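Local atomic coordinates of oxidoreductase, Gfo/Idh/MocA family (Vibrio cholerae, PDB entry 1XEA), a protein that probably binds a nicotinamide adenine dinucleotide cofactor through its Rossmann domain and acts as an oxidoreductase of the Gfo/Idh/MocA family. Residues A[53-56]-A[57-60]; A[266-269]-A[270-273]. All coordinates share one frame; numbering follows the deposited sequence.

Interaction 1 of 2, residues A[53-56]-A[57-60]; sequences CTDY and RDVL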
ATOM      1  N   CYS A  53      23.704  -6.214  42.169  1.00 74.06           N
ATOM      2  CA  CYS A  53      23.462  -7.428  42.936  1.00 72.44           C
ATOM      3  C   CYS A  53      23.562  -8.675  42.061  1.00 71.04           C
ATOM      4  O   CYS A  53      23.231  -8.635  40.880  1.00 72.19           O
ATOM      5  CB  CYS A  53      22.061  -7.298  43.533  1.00 74.15           C
ATOM      6  SG  CYS A  53      21.469  -8.590  44.613  1.00 78.70           S
ATOM      7  N   THR A  54      24.013  -9.786  42.631  1.00 70.12           N
ATOM      8  CA  THR A  54      24.125 -11.019  41.853  1.00 69.76           C
ATOM      9  C   THR A  54      23.171 -12.107  42.328  1.00 69.81           C
ATOM     10  O   THR A  54      22.719 -12.942  41.541  1.00 69.68           O
ATOM     11  CB  THR A  54      25.552 -11.592  41.898  1.00 69.28           C
ATOM     12  OG1 THR A  54      26.449 -10.681  41.263  1.00 69.64           O
ATOM     13  CG2 THR A  54      25.617 -12.929  41.168  1.00 69.90           C
ATOM     14  N   ASP A  55      22.886 -12.107  43.625  1.00 69.97           N
ATOM     15  CA  ASP A  55      21.982 -13.091  44.208  1.00 70.76           C
ATOM     16  C   ASP A  55      20.614 -12.459  44.453  1.00 70.37           C
ATOM     17  O   ASP A  55      20.500 -11.456  45.160  1.00 68.97           O
ATOM     18  CB  ASP A  55      22.555 -13.616  45.525  1.00 72.24           C
ATOM     19  CG  ASP A  55      21.756 -14.769  46.085  1.00 73.61           C
ATOM     20  OD1 ASP A  55      20.561 -14.570  46.392  1.00 73.00           O
ATOM     21  OD2 ASP A  55      22.327 -15.874  46.215  1.00 75.87           O
ATOM     22  N   TYR A  56      19.577 -13.066  43.880  1.00 70.23           N
ATOM     23  CA  TYR A  56      18.220 -12.555  44.006  1.00 70.38           C
ATOM     24  C   TYR A  56      17.755 -12.351  45.434  1.00 71.04           C
ATOM     25  O   TYR A  56      16.652 -11.862  45.654  1.00 71.59           O
ATOM     26  CB  TYR A  56      17.239 -13.469  43.263  1.00 70.27           C
ATOM     27  CG  TYR A  56      16.980 -14.805  43.913  1.00 70.55           C
ATOM     28  CD1 TYR A  56      16.075 -14.923  44.966  1.00 71.04           C
ATOM     29  CD2 TYR A  56      17.615 -15.956  43.454  1.00 70.77           C
ATOM     30  CE1 TYR A  56      15.803 -16.160  45.550  1.00 71.99           C
ATOM     31  CE2 TYR A  56      17.355 -17.203  44.026  1.00 72.11           C
ATOM     32  CZ  TYR A  56      16.445 -17.301  45.077  1.00 72.14           C
ATOM     33  OH  TYR A  56      16.180 -18.534  45.650  1.00 71.49           O
ATOM     34  N   ARG A  57      18.594 -12.707  46.404  1.00 72.20           N
ATOM     35  CA  ARG A  57      18.222 -12.547  47.807  1.00 71.98           C
ATOM     36  C   ARG A  57      18.674 -11.204  48.356  1.00 72.61           C
ATOM     37  O   ARG A  57      17.930 -10.538  49.081  1.00 72.99           O
ATOM     38  CB  ARG A  57      18.816 -13.683  48.636  1.00 71.14           C
ATOM     39  CG  ARG A  57      18.286 -15.037  48.231  1.00 71.44           C
ATOM     40  CD  ARG A  57      19.338 -16.116  48.432  1.00 71.63           C
ATOM     41  NE  ARG A  57      19.116 -17.241  47.531  1.00 71.14           N
ATOM     42  CZ  ARG A  57      19.981 -18.231  47.342  1.00 71.69           C
ATOM     43  NH1 ARG A  57      21.133 -18.231  47.998  1.00 70.75           N
ATOM     44  NH2 ARG A  57      19.692 -19.215  46.493  1.00 71.19           N
ATOM     45  N   ASP A  58      19.888 -10.802  47.991  1.00 72.68           N
ATOM     46  CA  ASP A  58      20.446  -9.534  48.451  1.00 72.79           C
ATOM     47  C   ASP A  58      19.559  -8.371  48.041  1.00 72.64           C
ATOM     48  O   ASP A  58      19.653  -7.273  48.590  1.00 73.51           O
ATOM     49  CB  ASP A  58      21.847  -9.333  47.872  1.00 73.45           C
ATOM     50  CG  ASP A  58      22.809 -10.430  48.280  1.00 75.22           C
ATOM     51  OD1 ASP A  58      23.098 -10.554  49.491  1.00 76.00           O
ATOM     52  OD2 ASP A  58      23.279 -11.169  47.387  1.00 76.55           O
ATOM     53  N   VAL A  59      18.696  -8.625  47.067  1.00 72.52           N
ATOM     54  CA  VAL A  59      17.786  -7.613  46.564  1.00 72.53           C
ATOM     55  C   VAL A  59      16.948  -6.981  47.677  1.00 72.15           C
ATOM     56  O   VAL A  59      16.641  -5.793  47.629  1.00 72.97           O
ATOM     57  CB  VAL A  59      16.853  -8.219  45.486  1.00 72.44           C
ATOM     58  CG1 VAL A  59      15.782  -7.222  45.088  1.00 72.24           C
ATOM     59  CG2 VAL A  59      17.673  -8.626  44.266  1.00 71.40           C
ATOM     60  N   LEU A  60      16.580  -7.769  48.678  1.00 71.32           N
ATOM     61  CA  LEU A  60      15.773  -7.248  49.773  1.00 71.05           C
ATOM     62  C   LEU A  60      16.493  -6.177  50.576  1.00 70.17           C
ATOM     63  O   LEU A  60      15.858  -5.334  51.211  1.00 69.28           O
ATOM     64  CB  LEU A  60      15.379  -8.382  50.701  1.00 72.52           C
ATOM     65  CG  LEU A  60      14.527  -9.447  50.030  1.00 74.25           C
ATOM     66  CD1 LEU A  60      14.363 -10.601  51.001  1.00 75.13           C
ATOM     67  CD2 LEU A  60      13.165  -8.863  49.626  1.00 73.81           C
TER

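Interaction 2 of 2, residues A[266-269]-A[270-273]; sequences KGFD and AMVQ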
ATOM      1  N   LYS A 266       5.285  -0.510  20.716  1.00 29.94           N
ATOM      2  CA  LYS A 266       5.098  -1.922  21.015  1.00 28.54           C
ATOM      3  C   LYS A 266       4.433  -2.111  22.370  1.00 29.83           C
ATOM      4  O   LYS A 266       4.470  -3.197  22.956  1.00 28.60           O
ATOM      5  CB  LYS A 266       6.421  -2.668  20.987  1.00 28.82           C
ATOM      6  CG  LYS A 266       7.089  -2.689  19.635  1.00 31.36           C
ATOM      7  CD  LYS A 266       8.063  -3.869  19.528  1.00 28.98           C
ATOM      8  CE  LYS A 266       8.944  -3.717  18.311  1.00 27.20           C
ATOM      9  NZ  LYS A 266       8.157  -3.515  17.082  1.00 23.06           N
ATOM     10  N   GLY A 267       3.821  -1.033  22.851  1.00 32.68           N
ATOM     11  CA  GLY A 267       3.106  -1.048  24.116  1.00 33.70           C
ATOM     12  C   GLY A 267       3.897  -1.238  25.399  1.00 35.49           C
ATOM     13  O   GLY A 267       3.308  -1.388  26.468  1.00 36.92           O
ATOM     14  N   PHE A 268       5.221  -1.230  25.329  1.00 35.59           N
ATOM     15  CA  PHE A 268       5.982  -1.417  26.545  1.00 35.81           C
ATOM     16  C   PHE A 268       5.813  -0.283  27.534  1.00 36.54           C
ATOM     17  O   PHE A 268       5.507  -0.531  28.696  1.00 38.98           O
ATOM     18  CB  PHE A 268       7.454  -1.666  26.229  1.00 35.36           C
ATOM     19  CG  PHE A 268       7.719  -3.032  25.650  1.00 36.67           C
ATOM     20  CD1 PHE A 268       7.428  -3.316  24.312  1.00 36.57           C
ATOM     21  CD2 PHE A 268       8.229  -4.047  26.447  1.00 35.04           C
ATOM     22  CE1 PHE A 268       7.650  -4.594  23.777  1.00 34.77           C
ATOM     23  CE2 PHE A 268       8.449  -5.319  25.917  1.00 35.52           C
ATOM     24  CZ  PHE A 268       8.156  -5.590  24.577  1.00 33.90           C
ATOM     25  N   ASP A 269       5.983   0.957  27.094  1.00 37.78           N
ATOM     26  CA  ASP A 269       5.817   2.087  28.008  1.00 38.41           C
ATOM     27  C   ASP A 269       4.440   2.052  28.668  1.00 37.31           C
ATOM     28  O   ASP A 269       4.320   2.278  29.867  1.00 35.75           O
ATOM     29  CB  ASP A 269       5.988   3.423  27.271  1.00 40.39           C
ATOM     30  CG  ASP A 269       7.401   3.621  26.731  1.00 46.12           C
ATOM     31  OD1 ASP A 269       7.727   4.742  26.272  1.00 48.40           O
ATOM     32  OD2 ASP A 269       8.197   2.654  26.749  1.00 50.91           O
ATOM     33  N   ALA A 270       3.404   1.773  27.881  1.00 37.82           N
ATOM     34  CA  ALA A 270       2.045   1.733  28.410  1.00 37.14           C
ATOM     35  C   ALA A 270       1.875   0.637  29.451  1.00 37.75           C
ATOM     36  O   ALA A 270       1.185   0.819  30.450  1.00 37.63           O
ATOM     37  CB  ALA A 270       1.061   1.534  27.278  1.00 34.95           C
HETATM   38  N   MSE A 271       2.499  -0.505  29.201  1.00 38.83           N
HETATM   39  CA  MSE A 271       2.414  -1.622  30.117  1.00 38.01           C
HETATM   40  C   MSE A 271       3.138  -1.273  31.419  1.00 37.29           C
HETATM   41  O   MSE A 271       2.571  -1.401  32.501  1.00 36.93           O
HETATM   42  CB  MSE A 271       3.034  -2.865  29.484  1.00 38.34           C
HETATM   43  CG  MSE A 271       2.931  -4.096  30.359  1.00 42.48           C
HETATM   44 SE   MSE A 271       3.940  -5.585  29.691  1.00 45.92          SE
HETATM   45  CE  MSE A 271       5.687  -4.728  29.569  1.00 41.38           C
ATOM     46  N   VAL A 272       4.382  -0.816  31.315  1.00 36.64           N
ATOM     47  CA  VAL A 272       5.152  -0.460  32.501  1.00 37.21           C
ATOM     48  C   VAL A 272       4.368   0.503  33.381  1.00 39.64           C
ATOM     49  O   VAL A 272       4.408   0.419  34.608  1.00 39.62           O
ATOM     50  CB  VAL A 272       6.501   0.151  32.112  1.00 35.03           C
ATOM     51  CG1 VAL A 272       7.231   0.639  33.346  1.00 33.35           C
ATOM     52  CG2 VAL A 272       7.331  -0.890  31.388  1.00 33.69           C
ATOM     53  N   GLN A 273       3.648   1.411  32.743  1.00 43.83           N
ATOM     54  CA  GLN A 273       2.813   2.369  33.443  1.00 46.71           C
ATOM     55  C   GLN A 273       1.779   1.624  34.296  1.00 47.43           C
ATOM     56  O   GLN A 273       1.718   1.810  35.504  1.00 48.11           O
ATOM     57  CB  GLN A 273       2.085   3.229  32.423  1.00 49.54           C
ATOM     58  CG  GLN A 273       0.880   3.919  32.987  1.00 53.91           C
ATOM     59  CD  GLN A 273       1.248   5.238  33.597  1.00 56.50           C
ATOM     60  OE1 GLN A 273       1.124   6.281  32.947  1.00 58.54           O
ATOM     61  NE2 GLN A 273       1.729   5.213  34.843  1.00 56.45           N
TER

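Interaction 1 of 2, residues A[53-56]-A[57-60]
Asp55 and Arg57 meet through their charges as an irregular loop passes into helical geometry at 57-60. Asp55 OD2 stands 3.2 Å from Arg57 NH1 in a salt bridge, but it sits above one face of the guanidinium, toward the rim, and no N-H is aimed at it, which leaves charge attraction alone. The carboxylate and guanidinium planes are inclined by 64°. Asp58 brings a second carboxylate near that of Asp55, at a spacing the model leaves uncertain, and the positive charge of Arg57 probably eases that proximity.

Backbone bonding is modest. Asp58 N gives a weak hydrogen bond to Asp55 O at 3.0 Å, while Leu60 N bonds to Arg57 O within the helical turn.

Arg57 also leans on the ring of Tyr56. Its CG lies over the ring face, 4.2 Å from the centroid, in a CH-pi contact. A bend at chi2 (148°) carries the chain on across the ring, and the guanidinium stands almost upright to it, the planes 84° apart, with Tyr56 CZ at its edge.

The apolar part joins Cys53 SG to Val59 CG2, 3.8 Å away.

Both Cys53 and Val59 rest on Cys33 of strand 28-33. Tyr56 reaches helix 76-85, touching Thr78 and Leu79 and meeting Phe82 edge-to-face, so the loop between helix 37-46 and strand 66-69 joins this helix to an outer strand of the parallel sheet.

Interaction 2 of 2, residues A[266-269]-A[270-273]
Gly267 O accepts a hydrogen bond from Met271 N at 3.0 Å, the first of three successive i to i+4 backbone bonds that open helix 268-281. The next, from Val272 N to Phe268 O, is 2.9 Å long and almost straight, with an N-H...O angle of 178°. Gln273 N continues the series to Asp269 O at 3.1 Å.

The side chains of Phe268 and Met271, a selenomethionine, run alongside each other in the same direction. Their contact is loose and apolar: Met271 CE approaches Phe268 CD2 obliquely at 4.1 Å. Met271 is extended through its first two torsions, with CG anti to the backbone N, and bends at chi3 (55°), which turns the terminal methyl back toward the ring. Lys266 CB lies at the edge of the Phe268 ring, in its plane. The CG2 branch of Val272 lies beside the carbonyl of Phe268, which the amide of Val272 itself engages.

Phe268, Met271 and Val272 pack respectively on Ala17, Tyr18 and Leu22 of helix 12-22, while in a nearby loop Phe268 also touches Asn122 and Met271 touches His125. Lys266 NZ forms a salt bridge to Asp258 of the second subunit.

Gly267, with a positive phi of 67°, stands between two helices: the geometry fits a Schellman motif ending helix 262-265 with Gly267 as its C' residue, Phe268 N being bonded to Leu263 O and Gly267 N to Ala264 O, and the same glycine is the N-cap residue of helix 268-281.

The two contacts are independent, their centres 26 Å apart and their nearest atoms about 17 Å apart. Interaction 1 is peripheral, its centre about 25 Å from that of the chain; interaction 2 lies nearer the middle, about 11 Å from it, where one helix gives way to another. Both are partly buried, interaction 2 with more buried residues. Both also pack against the Rossmann-type fold, though on different elements: the first on strand 28-33 and helix 76-85, the second on helix 12-22. Charged groups and an aromatic face dominate the irregular turn of 53-60, whereas regular main-chain bonding and the Phe268-Met271 contact characterise 266-273, which also reaches the second subunit through Lys266.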